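Local coordinates for protein taurocyamine kinase (Schistosoma mansoni, PDB 4WOD) that reversibly transfers the phosphate of ATP to the guanidino group of taurocyamine, in a duplicated chain holding two phosphagen kinase repeats, at residues Arg14-Asn19 with Tyr55-Leu60; Met639-Leu644 with His700-Gly705; Glu354-Ala359 with Met364-Leu369; Glu144-Ile149 with Gly162-Leu167. The protein carries 4 engineered substitutions. One frame throughout, in Å; residues are numbered along the deposited sequence.

Contact 1: residues Arg14-Asn19 with Tyr55-Leu60; sequences RNDERN and YNPGAL. With ARG (arginine), chain B.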
loop_
_atom_site.group_PDB
_atom_site.type_symbol
_atom_site.label_atom_id
_atom_site.label_comp_id
_atom_site.label_asym_id
_atom_site.label_seq_id
_atom_site.Cartn_x
_atom_site.Cartn_y
_atom_site.Cartn_z
ATOM N N ARG A 14 20.338 -3.769 -16.949
ATOM C CA ARG A 14 20.984 -3.640 -15.638
ATOM C C ARG A 14 21.481 -2.220 -15.373
ATOM O O ARG A 14 21.379 -1.722 -14.260
ATOM C CB ARG A 14 22.135 -4.620 -15.515
ATOM C CG ARG A 14 21.671 -5.987 -15.134
ATOM C CD ARG A 14 22.838 -6.902 -14.882
ATOM N NE ARG A 14 22.406 -8.113 -14.205
ATOM C CZ ARG A 14 23.225 -9.096 -13.853
ATOM N NH1 ARG A 14 24.521 -9.006 -14.135
ATOM N NH2 ARG A 14 22.742 -10.164 -13.229
ATOM N N ASN A 15 22.010 -1.568 -16.401
ATOM C CA ASN A 15 22.521 -0.205 -16.255
ATOM C C ASN A 15 21.425 0.850 -16.121
ATOM O O ASN A 15 21.714 2.028 -15.915
ATOM C CB ASN A 15 23.416 0.164 -17.440
ATOM C CG ASN A 15 24.797 -0.446 -17.340
ATOM O OD1 ASN A 15 25.191 -0.960 -16.286
ATOM N ND2 ASN A 15 25.552 -0.381 -18.438
ATOM N N ASP A 16 20.172 0.436 -16.251
ATOM C CA ASP A 16 19.081 1.396 -16.233
ATOM C C ASP A 16 18.490 1.502 -14.832
ATOM O O ASP A 16 17.819 0.585 -14.349
ATOM C CB ASP A 16 18.008 1.007 -17.252
ATOM C CG ASP A 16 17.009 2.124 -17.498
ATOM O OD1 ASP A 16 17.077 3.164 -16.802
ATOM O OD2 ASP A 16 16.145 1.956 -18.388
ATOM N N GLU A 17 18.743 2.636 -14.186
ATOM C CA GLU A 17 18.317 2.851 -12.810
ATOM C C GLU A 17 16.792 2.854 -12.664
ATOM O O GLU A 17 16.266 2.562 -11.584
ATOM C CB GLU A 17 18.900 4.171 -12.288
ATOM C CG GLU A 17 19.399 4.118 -10.852
ATOM C CD GLU A 17 20.747 3.426 -10.718
ATOM O OE1 GLU A 17 21.261 2.905 -11.734
ATOM O OE2 GLU A 17 21.290 3.404 -9.589
ATOM N N ARG A 18 16.099 3.188 -13.755
ATOM C CA ARG A 18 14.638 3.227 -13.785
ATOM C C ARG A 18 14.036 1.833 -13.931
ATOM O O ARG A 18 12.839 1.631 -13.722
ATOM C CB ARG A 18 14.144 4.094 -14.941
ATOM C CG ARG A 18 14.723 5.506 -14.989
ATOM C CD ARG A 18 14.576 6.047 -16.386
ATOM N NE ARG A 18 15.259 5.177 -17.343
ATOM C CZ ARG A 18 15.058 5.197 -18.655
ATOM N NH1 ARG A 18 14.177 6.039 -19.184
ATOM N NH2 ARG A 18 15.729 4.361 -19.439
ATOM N N ASN A 19 14.858 0.875 -14.336
ATOM C CA ASN A 19 14.349 -0.470 -14.551
ATOM C C ASN A 19 14.371 -1.270 -13.255
ATOM O O ASN A 19 15.422 -1.445 -12.646
ATOM C CB ASN A 19 15.153 -1.174 -15.649
ATOM C CG ASN A 19 14.440 -2.383 -16.199
ATOM O OD1 ASN A 19 13.982 -3.246 -15.447
ATOM N ND2 ASN A 19 14.335 -2.454 -17.521
ATOM N N TYR A 55 14.045 -1.187 -23.376
ATOM C CA TYR A 55 13.653 0.130 -23.869
ATOM C C TYR A 55 12.484 0.702 -23.101
ATOM O O TYR A 55 12.226 1.890 -23.177
ATOM C CB TYR A 55 13.334 0.061 -25.358
ATOM C CG TYR A 55 14.524 -0.470 -26.109
ATOM C CD1 TYR A 55 15.694 0.277 -26.202
ATOM C CD2 TYR A 55 14.505 -1.732 -26.679
ATOM C CE1 TYR A 55 16.806 -0.216 -26.865
ATOM C CE2 TYR A 55 15.612 -2.235 -27.345
ATOM C CZ TYR A 55 16.755 -1.477 -27.431
ATOM O OH TYR A 55 17.845 -1.970 -28.100
ATOM N N ASN A 56 11.787 -0.149 -22.362
ATOM C CA ASN A 56 10.684 0.305 -21.530
ATOM C C ASN A 56 10.900 -0.072 -20.064
ATOM O O ASN A 56 10.447 -1.122 -19.603
ATOM C CB ASN A 56 9.375 -0.273 -22.057
ATOM C CG ASN A 56 9.126 0.109 -23.505
ATOM O OD1 ASN A 56 9.484 -0.631 -24.429
ATOM N ND2 ASN A 56 8.536 1.283 -23.712
ATOM N N PRO A 57 11.597 0.798 -19.313
ATOM C CA PRO A 57 11.933 0.449 -17.927
ATOM C C PRO A 57 10.721 0.272 -17.001
ATOM O O PRO A 57 10.863 -0.349 -15.951
ATOM C CB PRO A 57 12.808 1.628 -17.468
ATOM C CG PRO A 57 12.493 2.748 -18.418
ATOM C CD PRO A 57 12.139 2.105 -19.723
ATOM N N GLY A 58 9.558 0.782 -17.390
ATOM C CA GLY A 58 8.366 0.647 -16.569
ATOM C C GLY A 58 7.752 -0.740 -16.657
ATOM O O GLY A 58 6.955 -1.130 -15.809
ATOM N N ALA A 59 8.121 -1.488 -17.690
ATOM C CA ALA A 59 7.572 -2.828 -17.897
ATOM C C ALA A 59 8.107 -3.808 -16.852
ATOM O O ALA A 59 9.310 -3.915 -16.642
ATOM C CB ALA A 59 7.890 -3.314 -19.300
ATOM N N LEU A 60 7.199 -4.533 -16.216
ATOM C CA LEU A 60 7.538 -5.486 -15.166
ATOM C C LEU A 60 8.017 -6.856 -15.679
ATOM O O LEU A 60 8.863 -7.511 -15.062
ATOM C CB LEU A 60 6.315 -5.687 -14.276
ATOM C CG LEU A 60 6.554 -6.444 -12.979
ATOM C CD1 LEU A 60 7.548 -5.667 -12.142
ATOM C CD2 LEU A 60 5.230 -6.617 -12.232
HETATM N N ARG B . 2.722 -6.805 -15.814
HETATM C CA ARG B . 3.087 -6.531 -17.177
HETATM C C ARG B . 4.320 -5.679 -17.417
HETATM O O ARG B . 4.466 -4.594 -16.804
HETATM C CB ARG B . 1.925 -6.010 -17.938
HETATM C CG ARG B . 1.028 -7.102 -18.415
HETATM C CD ARG B . 1.148 -7.123 -19.895
HETATM N NE ARG B . 0.303 -8.141 -20.444
HETATM C CZ ARG B . -0.511 -7.931 -21.440
HETATM N NH1 ARG B . -1.249 -8.898 -21.896
HETATM N NH2 ARG B . -0.596 -6.736 -21.956
HETATM O OXT ARG B . 5.067 -6.244 -18.230
HETATM O O HOH W 1 11.493 -3.502 -18.014
#
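Pro57 lays its CG over the centre of the Arg18 guanidinium, 3.6 Å from CZ, while Asp16 OD1 sits at the edge of that group, in plane. The two loops belong to the helical N-terminal domain of the first phosphagen kinase repeat, and each makes a type I beta turn, Asp16 to Asn19 and Asn56 to Ala59. Arg18 grips Asp16 side-on: NE gives a nearly straight bond to the syn lone pair of OD1 at 2.8 Å, and NH2 reaches OD2 at 2.7 Å from 33° out of the carboxylate plane. The bend at chi3 (-58°) folds the arginine chain back for this. OD1 also takes the backbone N of Arg18 from above the carboxylate, closing an Asx turn, so OD1 takes two donors and the carboxylate three, and Asp16 holds the guanidinium with one face against Pro57 CG. Asp16 OD2 comes within 3.5 Å of Pro57 CB. Asn19 packs its CB near the same proline carbon and turns its OD1 to Ser21. Beyond the second turn lies the pocket of the bound arginine, which also meets Arg63 and Glu222; the backbone N of Leu60 donates to the arginine carboxylate O at 2.8 Å, with an N-H...O angle of 168°.

Contact 2: residues Met639-Leu644 with His700-Gly705; sequences MRASVL and HEMAEG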
loop_
_atom_site.group_PDB
_atom_site.type_symbol
_atom_site.label_atom_id
_atom_site.label_comp_id
_atom_site.label_asym_id
_atom_site.label_seq_id
_atom_site.Cartn_x
_atom_site.Cartn_y
_atom_site.Cartn_z
ATOM N N MET A 639 6.806 12.351 27.459
ATOM C CA MET A 639 8.251 12.556 27.448
ATOM C C MET A 639 8.999 11.259 27.404
ATOM O O MET A 639 8.765 10.363 28.214
ATOM C CB MET A 639 8.707 13.341 28.674
ATOM C CG MET A 639 10.215 13.580 28.712
ATOM S SD MET A 639 10.723 14.737 30.005
ATOM C CE MET A 639 10.345 16.306 29.182
ATOM N N ARG A 640 9.924 11.177 26.462
ATOM C CA ARG A 640 10.809 10.047 26.358
ATOM C C ARG A 640 12.247 10.542 26.317
ATOM O O ARG A 640 12.659 11.198 25.357
ATOM C CB ARG A 640 10.473 9.211 25.113
ATOM C CG ARG A 640 11.329 7.955 24.938
ATOM C CD ARG A 640 10.963 7.269 23.611
ATOM N NE ARG A 640 11.697 6.036 23.349
ATOM C CZ ARG A 640 12.939 5.978 22.870
ATOM N NH1 ARG A 640 13.616 7.091 22.618
ATOM N NH2 ARG A 640 13.512 4.801 22.648
ATOM N N ALA A 641 12.979 10.267 27.394
ATOM C CA ALA A 641 14.413 10.528 27.451
ATOM C C ALA A 641 15.162 9.230 27.216
ATOM O O ALA A 641 14.798 8.181 27.751
ATOM C CB ALA A 641 14.805 11.120 28.778
ATOM N N SER A 642 16.238 9.299 26.455
ATOM C CA SER A 642 16.896 8.077 26.063
ATOM C C SER A 642 18.378 8.276 25.857
ATOM O O SER A 642 18.849 9.405 25.692
ATOM C CB SER A 642 16.254 7.521 24.788
ATOM O OG SER A 642 16.508 8.366 23.685
ATOM N N VAL A 643 19.111 7.169 25.890
ATOM C CA VAL A 643 20.531 7.166 25.556
ATOM C C VAL A 643 20.848 6.010 24.635
ATOM O O VAL A 643 20.202 4.966 24.682
ATOM C CB VAL A 643 21.444 7.051 26.811
ATOM C CG1 VAL A 643 21.362 8.305 27.657
ATOM C CG2 VAL A 643 21.108 5.794 27.625
ATOM N N LEU A 644 21.855 6.203 23.795
ATOM C CA LEU A 644 22.447 5.095 23.077
ATOM C C LEU A 644 23.596 4.560 23.941
ATOM O O LEU A 644 24.643 5.201 24.066
ATOM C CB LEU A 644 22.927 5.539 21.698
ATOM C CG LEU A 644 23.144 4.420 20.688
ATOM C CD1 LEU A 644 22.015 3.405 20.785
ATOM C CD2 LEU A 644 23.212 5.010 19.301
ATOM N N HIS A 700 14.753 11.942 35.354
ATOM C CA HIS A 700 15.594 11.455 36.447
ATOM C C HIS A 700 15.543 9.932 36.557
ATOM O O HIS A 700 16.557 9.302 36.854
ATOM C CB HIS A 700 15.188 12.081 37.775
ATOM C CG HIS A 700 16.187 11.865 38.869
ATOM N ND1 HIS A 700 15.822 11.611 40.173
ATOM C CD2 HIS A 700 17.540 11.861 38.850
ATOM C CE1 HIS A 700 16.908 11.475 40.913
ATOM N NE2 HIS A 700 17.964 11.618 40.132
ATOM N N GLU A 701 14.370 9.349 36.307
ATOM C CA GLU A 701 14.248 7.901 36.298
ATOM C C GLU A 701 15.190 7.300 35.259
ATOM O O GLU A 701 15.907 6.338 35.561
ATOM C CB GLU A 701 12.803 7.455 36.042
ATOM C CG GLU A 701 11.931 7.578 37.279
ATOM C CD GLU A 701 10.613 6.843 37.165
ATOM O OE1 GLU A 701 10.485 5.946 36.299
ATOM O OE2 GLU A 701 9.703 7.162 37.956
ATOM N N MET A 702 15.213 7.867 34.051
ATOM C CA MET A 702 16.115 7.360 33.023
ATOM C C MET A 702 17.551 7.458 33.516
ATOM O O MET A 702 18.280 6.470 33.498
ATOM C CB MET A 702 15.948 8.103 31.694
ATOM C CG MET A 702 16.790 7.515 30.571
ATOM S SD MET A 702 18.452 8.240 30.511
ATOM C CE MET A 702 18.157 9.757 29.621
ATOM N N ALA A 703 17.943 8.646 33.973
ATOM C CA ALA A 703 19.300 8.882 34.463
ATOM C C ALA A 703 19.706 7.899 35.582
ATOM O O ALA A 703 20.755 7.261 35.503
ATOM C CB ALA A 703 19.440 10.323 34.947
ATOM N N GLU A 704 18.868 7.771 36.607
ATOM C CA GLU A 704 19.143 6.846 37.701
ATOM C C GLU A 704 19.277 5.413 37.191
ATOM O O GLU A 704 20.168 4.680 37.620
ATOM C CB GLU A 704 18.047 6.920 38.767
ATOM C CG GLU A 704 18.119 8.148 39.643
ATOM C CD GLU A 704 17.167 8.079 40.816
ATOM O OE1 GLU A 704 16.122 8.761 40.776
ATOM O OE2 GLU A 704 17.462 7.337 41.778
ATOM N N GLY A 705 18.398 5.024 36.271
ATOM C CA GLY A 705 18.444 3.703 35.675
ATOM C C GLY A 705 19.688 3.459 34.837
ATOM O O GLY A 705 20.245 2.361 34.837
#
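In the second phosphagen kinase C-terminal domain, the long final helix 695-715 packs on the large antiparallel sheet, and Met702 is the side chain that bridges to strand 639-646. Helix and strand run nearly the same way, their local axes 23° apart and 8.3 Å at closest approach. Met702 sends CG away from its own backbone N (chi1 -175°) toward the sheet, then bends at both chi2 and chi3, which folds SD and CE round so that the methyl lies against the strand at Ala641. CG comes to rest 3.5 Å from Ala641 O. The methyl CE does most of the touching: it meets Ala641 CB at 3.7 Å, lies equally near Ser642 N, and reaches Val643 CG1 at 4.0 Å. Ala641 and Val643 both point their CB toward the helix, whereas Ser642 between them points away, to the other face of the sheet. Leu599 of helix 599-614 also touches Met702. All four touching residues are buried and the contact is purely van der Waals. The strand is predicted to contribute residues 640-644 to the ATP site. A long helix packed on the antiparallel sheet in this way is the layering of the phosphagen kinase catalytic domain.

Contact 3: residues Glu354-Ala359 with Met364-Leu369; sequences EYNKGA and MPVEPL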
loop_
_atom_site.group_PDB
_atom_site.type_symbol
_atom_site.label_atom_id
_atom_site.label_comp_id
_atom_site.label_asym_id
_atom_site.label_seq_id
_atom_site.Cartn_x
_atom_site.Cartn_y
_atom_site.Cartn_z
ATOM N N GLU A 354 -23.232 5.070 4.076
ATOM C CA GLU A 354 -24.221 5.228 5.148
ATOM C C GLU A 354 -23.619 5.680 6.499
ATOM O O GLU A 354 -24.149 6.594 7.142
ATOM C CB GLU A 354 -24.998 3.925 5.337
ATOM C CG GLU A 354 -25.841 3.554 4.118
ATOM C CD GLU A 354 -26.857 4.646 3.760
ATOM O OE1 GLU A 354 -27.549 5.139 4.680
ATOM O OE2 GLU A 354 -26.929 5.043 2.571
ATOM N N TYR A 355 -22.524 5.056 6.916
ATOM C CA TYR A 355 -21.924 5.342 8.227
ATOM C C TYR A 355 -21.362 6.763 8.297
ATOM O O TYR A 355 -21.248 7.323 9.385
ATOM C CB TYR A 355 -20.817 4.338 8.549
ATOM C CG TYR A 355 -20.531 4.157 10.024
ATOM C CD1 TYR A 355 -21.455 3.529 10.851
ATOM C CD2 TYR A 355 -19.331 4.583 10.583
ATOM C CE1 TYR A 355 -21.211 3.353 12.178
ATOM C CE2 TYR A 355 -19.071 4.402 11.931
ATOM C CZ TYR A 355 -20.021 3.785 12.722
ATOM O OH TYR A 355 -19.793 3.578 14.057
ATOM N N ASN A 356 -21.068 7.363 7.144
ATOM C CA ASN A 356 -20.394 8.665 7.125
ATOM C C ASN A 356 -21.278 9.786 6.609
ATOM O O ASN A 356 -20.802 10.877 6.323
ATOM C CB ASN A 356 -19.106 8.587 6.302
ATOM C CG ASN A 356 -18.066 7.668 6.947
ATOM O OD1 ASN A 356 -17.333 8.071 7.850
ATOM N ND2 ASN A 356 -18.024 6.424 6.504
ATOM N N LYS A 357 -22.574 9.508 6.507
ATOM C CA LYS A 357 -23.556 10.525 6.139
ATOM C C LYS A 357 -23.443 11.660 7.160
ATOM O O LYS A 357 -23.467 11.415 8.359
ATOM C CB LYS A 357 -24.976 9.939 6.152
ATOM C CG LYS A 357 -25.751 10.079 4.866
ATOM C CD LYS A 357 -27.254 9.820 5.086
ATOM C CE LYS A 357 -27.972 11.118 5.507
ATOM N NZ LYS A 357 -29.475 11.006 5.657
ATOM N N GLY A 358 -23.275 12.885 6.706
ATOM C CA GLY A 358 -23.292 13.992 7.639
ATOM C C GLY A 358 -21.947 14.389 8.194
ATOM O O GLY A 358 -21.836 15.444 8.843
ATOM N N ALA A 359 -20.916 13.592 7.910
ATOM C CA ALA A 359 -19.599 13.839 8.504
ATOM C C ALA A 359 -18.879 15.004 7.805
ATOM O O ALA A 359 -19.134 15.284 6.633
ATOM C CB ALA A 359 -18.752 12.571 8.458
ATOM N N MET A 364 -11.473 12.101 7.397
ATOM C CA MET A 364 -11.368 10.709 6.958
ATOM C C MET A 364 -12.667 9.920 7.167
ATOM O O MET A 364 -13.217 9.920 8.259
ATOM C CB MET A 364 -10.233 10.029 7.706
ATOM C CG MET A 364 -9.934 8.601 7.269
ATOM S SD MET A 364 -8.872 7.774 8.486
ATOM C CE MET A 364 -8.870 6.102 7.831
ATOM N N PRO A 365 -13.168 9.253 6.113
ATOM C CA PRO A 365 -14.332 8.386 6.332
ATOM C C PRO A 365 -13.898 7.072 6.997
ATOM O O PRO A 365 -12.732 6.698 6.893
ATOM C CB PRO A 365 -14.878 8.171 4.913
ATOM C CG PRO A 365 -13.705 8.329 4.036
ATOM C CD PRO A 365 -12.804 9.348 4.693
ATOM N N VAL A 366 -14.800 6.395 7.700
ATOM C CA VAL A 366 -14.418 5.188 8.398
ATOM C C VAL A 366 -15.496 4.126 8.246
ATOM O O VAL A 366 -16.684 4.450 8.149
ATOM C CB VAL A 366 -14.141 5.464 9.901
ATOM C CG1 VAL A 366 -15.434 5.869 10.636
ATOM C CG2 VAL A 366 -13.433 4.261 10.569
ATOM N N GLU A 367 -15.074 2.865 8.214
ATOM C CA GLU A 367 -16.009 1.735 8.183
ATOM C C GLU A 367 -16.865 1.722 9.463
ATOM O O GLU A 367 -16.447 2.254 10.509
ATOM C CB GLU A 367 -15.243 0.419 8.040
ATOM C CG GLU A 367 -14.353 0.300 6.785
ATOM C CD GLU A 367 -12.898 0.742 6.998
ATOM O OE1 GLU A 367 -12.648 1.703 7.757
ATOM O OE2 GLU A 367 -11.997 0.120 6.399
ATOM N N PRO A 368 -18.065 1.119 9.391
ATOM C CA PRO A 368 -18.864 0.949 10.610
ATOM C C PRO A 368 -18.067 0.306 11.751
ATOM O O PRO A 368 -17.260 -0.604 11.517
ATOM C CB PRO A 368 -19.999 0.030 10.153
ATOM C CG PRO A 368 -20.212 0.416 8.717
ATOM C CD PRO A 368 -18.787 0.646 8.196
ATOM N N LEU A 369 -18.274 0.812 12.963
ATOM C CA LEU A 369 -17.628 0.275 14.153
ATOM C C LEU A 369 -17.746 -1.253 14.259
ATOM O O LEU A 369 -16.767 -1.935 14.556
ATOM C CB LEU A 369 -18.214 0.926 15.399
ATOM C CG LEU A 369 -17.709 0.403 16.739
ATOM C CD1 LEU A 369 -16.157 0.475 16.818
ATOM C CD2 LEU A 369 -18.366 1.182 17.866
HETATM O O HOH W 2 -15.849 10.493 8.901
#
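Tyr355, the last residue of helix 331-355, and Asn356, the first beyond it, do nearly all the gripping of residues 365-369. The tight part is the tyrosine ring: Pro368 CA stands 3.4 Å from the ring centroid and only 2° off the normal, a CH-pi contact over one face. Chi1 of -156° carries the ring away from its backbone N and across the proline, whose CB lies 3.9 Å from CD1. At the far end of the ring, OH takes a weak bond from Leu369 N at 3.3 Å, in the first turn of helix 369-376, but its stronger partner is Asp399. Asn356 adds a two-pronged polar grip on one residue. Its OD1 accepts from Val366 N at 3.0 Å, and its ND2 donates to Val366 O at 2.9 Å, so the amide pairs with both backbone polar groups of Val366 and its rotation is fixed. Arg402 also reaches OD1, and ND2 also donates to Leu352 O. A water spans Asn356 OD1 and Met364 O. The loose side is the type II turn from Asn356 to Ala359, where exposed Lys357 and Gly358 stay clear of the other segment. The whole lies where the first repeat passes into the second: helix 331-355 ends here, helix 369-376 begins with Pro368 as its N-cap residue, and helix 409-418 backs Val366 and Leu369.

Contact 4: residues Glu144-Ile149 with Gly162-Leu167; sequences ELENKI and GTYYPL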
loop_
_atom_site.group_PDB
_atom_site.type_symbol
_atom_site.label_atom_id
_atom_site.label_comp_id
_atom_site.label_asym_id
_atom_site.label_seq_id
_atom_site.Cartn_x
_atom_site.Cartn_y
_atom_site.Cartn_z
ATOM N N GLU A 144 -2.213 -16.377 -42.428
ATOM C CA GLU A 144 -2.771 -17.743 -42.344
ATOM C C GLU A 144 -3.491 -17.995 -40.997
ATOM O O GLU A 144 -4.573 -18.608 -40.958
ATOM C CB GLU A 144 -1.681 -18.794 -42.566
ATOM C CG GLU A 144 -1.233 -18.884 -44.002
ATOM C CD GLU A 144 -0.183 -19.945 -44.215
ATOM O OE1 GLU A 144 -0.505 -20.982 -44.833
ATOM O OE2 GLU A 144 0.961 -19.755 -43.744
ATOM N N LEU A 145 -2.897 -17.499 -39.907
ATOM C CA LEU A 145 -3.480 -17.611 -38.572
ATOM C C LEU A 145 -4.791 -16.825 -38.491
ATOM O O LEU A 145 -5.807 -17.328 -37.981
ATOM C CB LEU A 145 -2.472 -17.123 -37.511
ATOM C CG LEU A 145 -2.904 -17.111 -36.044
ATOM C CD1 LEU A 145 -3.380 -18.505 -35.604
ATOM C CD2 LEU A 145 -1.757 -16.596 -35.160
ATOM N N GLU A 146 -4.775 -15.605 -39.021
ATOM C CA GLU A 146 -5.984 -14.783 -39.079
ATOM C C GLU A 146 -7.105 -15.508 -39.830
ATOM O O GLU A 146 -8.238 -15.563 -39.344
ATOM C CB GLU A 146 -5.701 -13.426 -39.735
ATOM C CG GLU A 146 -6.924 -12.515 -39.791
ATOM C CD GLU A 146 -6.809 -11.408 -40.836
ATOM O OE1 GLU A 146 -5.844 -11.420 -41.633
ATOM O OE2 GLU A 146 -7.673 -10.501 -40.837
ATOM N N ASN A 147 -6.776 -16.076 -40.993
ATOM C CA ASN A 147 -7.761 -16.803 -41.798
ATOM C C ASN A 147 -8.341 -17.991 -41.035
ATOM O O ASN A 147 -9.558 -18.202 -41.025
ATOM C CB ASN A 147 -7.150 -17.308 -43.115
ATOM C CG ASN A 147 -6.798 -16.182 -44.089
ATOM O OD1 ASN A 147 -7.321 -15.077 -44.008
ATOM N ND2 ASN A 147 -5.889 -16.470 -45.006
ATOM N N LYS A 148 -7.457 -18.767 -40.415
ATOM C CA LYS A 148 -7.846 -19.899 -39.589
ATOM C C LYS A 148 -8.823 -19.450 -38.505
ATOM O O LYS A 148 -9.875 -20.072 -38.280
ATOM C CB LYS A 148 -6.602 -20.537 -38.964
ATOM C CG LYS A 148 -6.798 -21.931 -38.379
ATOM C CD LYS A 148 -5.530 -22.352 -37.605
ATOM C CE LYS A 148 -5.357 -23.852 -37.574
ATOM N NZ LYS A 148 -4.811 -24.371 -38.870
ATOM N N ILE A 149 -8.493 -18.336 -37.854
ATOM C CA ILE A 149 -9.347 -17.838 -36.778
ATOM C C ILE A 149 -10.672 -17.238 -37.280
ATOM O O ILE A 149 -11.741 -17.517 -36.701
ATOM C CB ILE A 149 -8.594 -16.794 -35.915
ATOM C CG1 ILE A 149 -7.447 -17.487 -35.173
ATOM C CG2 ILE A 149 -9.540 -16.191 -34.895
ATOM C CD1 ILE A 149 -6.435 -16.550 -34.501
ATOM N N GLY A 162 -22.417 -12.275 -36.389
ATOM C CA GLY A 162 -21.922 -10.916 -36.462
ATOM C C GLY A 162 -20.979 -10.689 -37.624
ATOM O O GLY A 162 -21.049 -11.381 -38.630
ATOM N N THR A 163 -20.077 -9.729 -37.468
ATOM C CA THR A 163 -19.237 -9.292 -38.570
ATOM C C THR A 163 -17.744 -9.254 -38.248
ATOM O O THR A 163 -17.334 -8.734 -37.204
ATOM C CB THR A 163 -19.664 -7.894 -39.038
ATOM O OG1 THR A 163 -21.042 -7.935 -39.434
ATOM C CG2 THR A 163 -18.811 -7.431 -40.210
ATOM N N TYR A 164 -16.940 -9.781 -39.168
ATOM C CA TYR A 164 -15.492 -9.680 -39.066
ATOM C C TYR A 164 -14.950 -8.457 -39.813
ATOM O O TYR A 164 -15.195 -8.285 -41.009
ATOM C CB TYR A 164 -14.812 -10.954 -39.602
ATOM C CG TYR A 164 -13.320 -10.841 -39.449
ATOM C CD1 TYR A 164 -12.759 -10.643 -38.189
ATOM C CD2 TYR A 164 -12.474 -10.867 -40.549
ATOM C CE1 TYR A 164 -11.390 -10.502 -38.029
ATOM C CE2 TYR A 164 -11.107 -10.730 -40.397
ATOM C CZ TYR A 164 -10.571 -10.552 -39.137
ATOM O OH TYR A 164 -9.212 -10.412 -38.964
ATOM N N TYR A 165 -14.202 -7.616 -39.107
ATOM C CA TYR A 165 -13.589 -6.433 -39.705
ATOM C C TYR A 165 -12.072 -6.553 -39.745
ATOM O O TYR A 165 -11.414 -6.294 -38.738
ATOM C CB TYR A 165 -13.956 -5.171 -38.919
ATOM C CG TYR A 165 -15.441 -4.951 -38.740
ATOM C CD1 TYR A 165 -16.146 -4.112 -39.598
ATOM C CD2 TYR A 165 -16.139 -5.581 -37.721
ATOM C CE1 TYR A 165 -17.506 -3.904 -39.441
ATOM C CE2 TYR A 165 -17.504 -5.382 -37.557
ATOM C CZ TYR A 165 -18.180 -4.541 -38.422
ATOM O OH TYR A 165 -19.535 -4.334 -38.270
ATOM N N PRO A 166 -11.504 -6.936 -40.903
ATOM C CA PRO A 166 -10.039 -6.925 -40.984
ATOM C C PRO A 166 -9.509 -5.496 -40.938
ATOM O O PRO A 166 -10.092 -4.612 -41.573
ATOM C CB PRO A 166 -9.748 -7.592 -42.336
ATOM C CG PRO A 166 -11.027 -7.421 -43.128
ATOM C CD PRO A 166 -12.135 -7.457 -42.131
ATOM N N LEU A 167 -8.439 -5.273 -40.178
ATOM C CA LEU A 167 -7.827 -3.951 -40.065
ATOM C C LEU A 167 -7.376 -3.430 -41.411
ATOM O O LEU A 167 -7.562 -2.248 -41.739
ATOM C CB LEU A 167 -6.627 -3.984 -39.113
ATOM C CG LEU A 167 -6.882 -3.527 -37.678
ATOM C CD1 LEU A 167 -8.062 -4.269 -37.072
ATOM C CD2 LEU A 167 -5.629 -3.683 -36.812
#
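Glu146 reaches from helix 139-154 to Tyr164 on strand 162-166, an outermost strand of the eight-stranded antiparallel sheet in the catalytic domain of the first repeat. This is a helix packed on the face of the sheet near its edge strand, with the backbones well separated: even the nearest CA atoms, those of Glu146 and Pro166, are 9.0 Å apart. Side-chain length therefore has to span the gap. From CB, which points toward the strand, the glutamate chain leaves anti to its backbone N (chi1 -179°) and stays extended. CG is the first atom to arrive, 3.2 Å from Tyr164 OH, and CD lies at a similar range from the same oxygen. At the tip OE2 does the real work, accepting from the phenol in a bond modelled as very short, and it also lies 3.9 Å from Pro166 CB. Glu146 OE2 comes in at the edge of the Tyr164 ring, in its plane, 3.4 Å from CZ of Tyr164. Carboxylate and ring are turned 66° against each other, so the two groups meet at an angle and do not stack. Tyr164 likewise points its CB toward the helix, and Pro166 N sits over one ring face near the rim. Ile219 of strand 215-219 touches both Glu146 and Tyr164, and Phe208 of strand 206-210 also touches the tyrosine; together they set apolar side chains beside a buried glutamate. Tyr164 OH and Glu146 OE2 are modelled 2.4 Å apart, shorter than an ordinary hydrogen bond, so the exact length is doubtful.

Overall arrangement
Contact 2 alone is wholly buried, and its chemistry is correspondingly apolar; contacts 1, 3 and 4 are partly buried. Contacts 2 and 4 both join a helix to the eight-stranded sheet of a catalytic domain, but in different catalytic domains, about 78 Å apart between centres, one on an inner strand and the other on an outer one, where a carboxylate meets a phenol. Contact 1 instead pairs two loops of the first N-terminal domain by packing a proline on an ion pair held within one loop, and its second loop reaches the bound arginine. Contact 3, across the chain's centre from contact 1, spans the boundary between the repeats, where side-chain amide to backbone hydrogen bonds join the segments.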